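Local atomic coordinates of stress-induced-phosphoprotein 1 (Caenorhabditis elegans, PDB entry 4GCN), a protein that acts as a co-chaperone that binds Hsp70 and Hsp90, inhibits the Hsp90 ATPase, promotes longevity and thermotolerance, and plays a role in gonad development, here its N-terminal TPR domain. Residues R76-Y79 / K80-A83; P39-I42 / T43-N46. All coordinates share one frame; numbering follows the deposited sequence.

Contact 1 of 2, residues R76-Y79 / K80-A83; sequences RADY and KLIA
An N-cap begins helix 79-95: the side chain of D78, the capping residue, takes both the backbone N and the ammonium of K80. D78 has CG anti to the backbone N (chi1 178°), which carries OD1 forward to the first turn, where it accepts a hydrogen bond from K80 N (2.9 Å) above the carboxylate plane. The ammonium of K80 closes on the same oxygen, NZ to OD1 2.7 Å, as a salt bridge from the syn side; the two donors reach OD1 from opposite faces of the carboxylate plane. K80 can turn back this way because its chain bends at both chi3 and chi4. On its way the chain passes over one face of the Y79 ring, with CG 3.9 Å from the ring centroid in a CH-pi contact offset toward the rim. With an alanine here in place of D78, K80 N would probably lose its capping acceptor and the lysine ammonium its counter-charge, leaving the end of that chain free to turn. Behind the cap, L81 N donates to D78 O (3.0 Å), and L81 CD1 packs 3.9 Å from D78 CB. Next, A83 N bonds Y79 O at 2.9 Å. Y79 and K80 also touch F113. This aspartate-capped first turn is a classic helix N-terminus, here of the helix that opens into the predicted third TPR repeat.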
loop_
_atom_site.group_PDB
_atom_site.type_symbol
_atom_site.label_atom_id
_atom_site.label_comp_id
_atom_site.label_asym_id
_atom_site.label_seq_id
_atom_site.Cartn_x
_atom_site.Cartn_y
_atom_site.Cartn_z
ATOM N N ARG A 76 8.818 -12.852 -0.838
ATOM C CA ARG A 76 10.075 -12.311 -1.337
ATOM C C ARG A 76 9.823 -11.371 -2.480
ATOM O O ARG A 76 10.574 -11.368 -3.463
ATOM C CB ARG A 76 11.004 -13.412 -1.793
ATOM C CG ARG A 76 11.179 -14.557 -0.774
ATOM C CD ARG A 76 12.077 -14.181 0.386
ATOM N NE ARG A 76 13.319 -13.507 -0.042
ATOM C CZ ARG A 76 14.510 -14.096 -0.198
ATOM N NH1 ARG A 76 15.560 -13.365 -0.590
ATOM N NH2 ARG A 76 14.669 -15.390 0.044
ATOM N N ALA A 77 8.779 -10.571 -2.373
ATOM C CA ALA A 77 8.515 -9.539 -3.381
ATOM C C ALA A 77 9.619 -8.442 -3.431
ATOM O O ALA A 77 10.479 -8.298 -2.547
ATOM C CB ALA A 77 7.131 -8.871 -3.143
ATOM N N ASP A 78 9.548 -7.616 -4.471
ATOM C CA ASP A 78 10.509 -6.572 -4.664
ATOM C C ASP A 78 10.466 -5.697 -3.405
ATOM O O ASP A 78 9.407 -5.154 -3.024
ATOM C CB ASP A 78 10.153 -5.779 -5.927
ATOM C CG ASP A 78 11.090 -4.635 -6.183
ATOM O OD1 ASP A 78 11.927 -4.304 -5.309
ATOM O OD2 ASP A 78 10.962 -4.073 -7.296
ATOM N N TYR A 79 11.608 -5.624 -2.722
ATOM C CA TYR A 79 11.704 -4.867 -1.469
ATOM C C TYR A 79 11.322 -3.382 -1.647
ATOM O O TYR A 79 10.910 -2.745 -0.678
ATOM C CB TYR A 79 13.116 -5.021 -0.866
ATOM C CG TYR A 79 14.183 -4.274 -1.635
ATOM C CD1 TYR A 79 14.531 -2.995 -1.297
ATOM C CD2 TYR A 79 14.842 -4.864 -2.736
ATOM C CE1 TYR A 79 15.512 -2.305 -2.015
ATOM C CE2 TYR A 79 15.827 -4.180 -3.467
ATOM C CZ TYR A 79 16.176 -2.900 -3.084
ATOM O OH TYR A 79 17.121 -2.188 -3.797
ATOM N N LYS A 80 11.477 -2.837 -2.856
ATOM C CA LYS A 80 11.077 -1.441 -3.139
ATOM C C LYS A 80 9.576 -1.205 -2.973
ATOM O O LYS A 80 9.147 -0.140 -2.575
ATOM C CB LYS A 80 11.632 -0.931 -4.482
ATOM C CG LYS A 80 13.163 -0.985 -4.511
ATOM C CD LYS A 80 13.903 -0.661 -5.812
ATOM C CE LYS A 80 13.645 -1.615 -7.011
ATOM N NZ LYS A 80 13.812 -3.103 -6.757
ATOM N N LEU A 81 8.780 -2.224 -3.264
ATOM C CA LEU A 81 7.303 -2.176 -3.144
ATOM C C LEU A 81 6.899 -2.356 -1.693
ATOM O O LEU A 81 5.875 -1.856 -1.238
ATOM C CB LEU A 81 6.687 -3.299 -4.017
ATOM C CG LEU A 81 7.125 -3.289 -5.469
ATOM C CD1 LEU A 81 6.442 -4.482 -6.132
ATOM C CD2 LEU A 81 6.774 -1.930 -6.106
ATOM N N ILE A 82 7.703 -3.091 -0.926
ATOM C CA ILE A 82 7.533 -3.112 0.525
ATOM C C ILE A 82 7.867 -1.721 1.146
ATOM O O ILE A 82 7.107 -1.224 1.988
ATOM C CB ILE A 82 8.396 -4.234 1.186
ATOM C CG1 ILE A 82 7.978 -5.610 0.652
ATOM C CG2 ILE A 82 8.320 -4.096 2.697
ATOM C CD1 ILE A 82 8.926 -6.780 1.122
ATOM N N ALA A 83 8.934 -1.048 0.692
ATOM C CA ALA A 83 9.236 0.324 1.123
ATOM C C ALA A 83 8.082 1.282 0.840
ATOM O O ALA A 83 7.767 2.138 1.690
ATOM C CB ALA A 83 10.501 0.838 0.440
#

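Contact 2 of 2, residues P39-I42 / T43-N46; sequences PSNI and TFYN
T43 meets N41 first: its backbone N donates to N41 OD1 at 3.0 Å, the N-cap bond of helix 42-54. The two side chains run alongside each other in the same direction, and two waters bridge them. One accepts from N41 ND2 (3.1 Å), the other donates to N41 OD1 (2.7 Å), and both bond T43 OG1, so both ends of the asparagine amide are engaged. F44 follows, its N bonded to N41 O while its ring lies across the asparagine side chain at about a right angle. N41 CB sits over one face toward the rim, 3.9 Å from the ring centroid, and the amide plane is turned 36° from the ring. At Y45, with CG beside the backbone N (chi1 -57°), the ring reaches back along the loop and OH donates to P39 O at 2.7 Å, in the carbonyl plane and on a lone pair, tying the turn to the helix. N46 N then bonds I42 O at 3.1 Å, nearly along the C=O axis, and its ND2 lies 3.9 Å from I42 CG1. Beyond this turn, F44 packs on helices 3-20 and 24-37, Y45 is shared between helices 24-37 and 58-74, and I42 and N46 lie against helices 58-74 and 79-95.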
loop_
_atom_site.group_PDB
_atom_site.type_symbol
_atom_site.label_atom_id
_atom_site.label_comp_id
_atom_site.label_asym_id
_atom_site.label_seq_id
_atom_site.Cartn_x
_atom_site.Cartn_y
_atom_site.Cartn_z
ATOM N N PRO A 39 -3.913 -14.148 -3.425
ATOM C CA PRO A 39 -3.556 -13.411 -2.213
ATOM C C PRO A 39 -2.053 -13.212 -1.978
ATOM O O PRO A 39 -1.680 -12.524 -1.048
ATOM C CB PRO A 39 -4.150 -14.287 -1.102
ATOM C CG PRO A 39 -4.140 -15.650 -1.666
ATOM C CD PRO A 39 -4.375 -15.501 -3.142
ATOM N N SER A 40 -1.192 -13.731 -2.839
ATOM C CA SER A 40 0.245 -13.643 -2.695
ATOM C C SER A 40 0.852 -12.451 -3.419
ATOM O O SER A 40 2.067 -12.277 -3.403
ATOM C CB SER A 40 0.883 -14.924 -3.253
ATOM O OG SER A 40 0.921 -14.948 -4.686
ATOM N N ASN A 41 0.028 -11.649 -4.074
ATOM C CA ASN A 41 0.528 -10.508 -4.886
ATOM C C ASN A 41 0.408 -9.167 -4.137
ATOM O O ASN A 41 -0.688 -8.590 -3.928
ATOM C CB ASN A 41 -0.174 -10.481 -6.226
ATOM C CG ASN A 41 0.398 -9.446 -7.191
ATOM O OD1 ASN A 41 1.061 -8.518 -6.791
ATOM N ND2 ASN A 41 0.132 -9.630 -8.502
ATOM N N ILE A 42 1.560 -8.662 -3.724
ATOM C CA ILE A 42 1.645 -7.392 -2.979
ATOM C C ILE A 42 0.913 -6.223 -3.652
ATOM O O ILE A 42 0.330 -5.394 -2.965
ATOM C CB ILE A 42 3.130 -6.987 -2.725
ATOM C CG1 ILE A 42 3.236 -5.863 -1.658
ATOM C CG2 ILE A 42 3.835 -6.466 -4.017
ATOM C CD1 ILE A 42 4.683 -5.579 -1.202
ATOM N N THR A 43 0.956 -6.151 -4.970
ATOM C CA THR A 43 0.378 -5.027 -5.710
ATOM C C THR A 43 -1.091 -4.797 -5.294
ATOM O O THR A 43 -1.527 -3.663 -5.184
ATOM C CB THR A 43 0.377 -5.304 -7.214
ATOM O OG1 THR A 43 1.712 -5.550 -7.640
ATOM C CG2 THR A 43 -0.183 -4.129 -8.006
ATOM N N PHE A 44 -1.815 -5.867 -5.003
ATOM C CA PHE A 44 -3.273 -5.707 -4.722
ATOM C C PHE A 44 -3.492 -5.011 -3.389
ATOM O O PHE A 44 -4.476 -4.252 -3.215
ATOM C CB PHE A 44 -4.018 -7.039 -4.753
ATOM C CG PHE A 44 -3.780 -7.877 -5.977
ATOM C CD1 PHE A 44 -3.427 -7.309 -7.218
ATOM C CD2 PHE A 44 -3.899 -9.264 -5.896
ATOM C CE1 PHE A 44 -3.185 -8.113 -8.318
ATOM C CE2 PHE A 44 -3.676 -10.055 -6.977
ATOM C CZ PHE A 44 -3.287 -9.498 -8.187
ATOM N N TYR A 45 -2.627 -5.340 -2.429
ATOM C CA TYR A 45 -2.675 -4.759 -1.076
ATOM C C TYR A 45 -2.268 -3.302 -1.066
ATOM O O TYR A 45 -3.008 -2.441 -0.489
ATOM C CB TYR A 45 -1.862 -5.591 -0.100
ATOM C CG TYR A 45 -2.305 -7.007 -0.028
ATOM C CD1 TYR A 45 -3.339 -7.402 0.820
ATOM C CD2 TYR A 45 -1.688 -7.980 -0.760
ATOM C CE1 TYR A 45 -3.727 -8.726 0.928
ATOM C CE2 TYR A 45 -2.077 -9.299 -0.652
ATOM C CZ TYR A 45 -3.112 -9.663 0.191
ATOM O OH TYR A 45 -3.506 -10.958 0.281
ATOM N N ASN A 46 -1.275 -2.968 -1.882
ATOM C CA ASN A 46 -0.885 -1.601 -2.034
ATOM C C ASN A 46 -1.982 -0.835 -2.769
ATOM O O ASN A 46 -2.233 0.309 -2.405
ATOM C CB ASN A 46 0.449 -1.397 -2.779
ATOM C CG ASN A 46 1.698 -1.722 -1.934
ATOM O OD1 ASN A 46 1.665 -1.641 -0.717
ATOM N ND2 ASN A 46 2.828 -2.071 -2.612
HETATM O O HOH W 1 0.726 -7.107 -10.219
HETATM O O HOH W 2 3.436 -8.069 -7.939
#

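Contact 2 comes first along the chain and contact 1 follows, separated by the rest of helix 42-54 and by helix 58-74. Each marks the start of a helix, 42-54 and 79-95 respectively, and the two beginnings lie next to each other, their centres about 11 Å apart. They touch directly: I82 CG1 packs 3.8 Å from I42 CD1, L81 CD1 lies 3.9 Å from I42 CG2, and a weak hydrogen bond joins N46 ND2 to L81 O. I42 thus serves both its own helix start and the next one. Such side-by-side packing of helices from successive predicted TPR repeats builds the all-helical stack of this N-terminal domain.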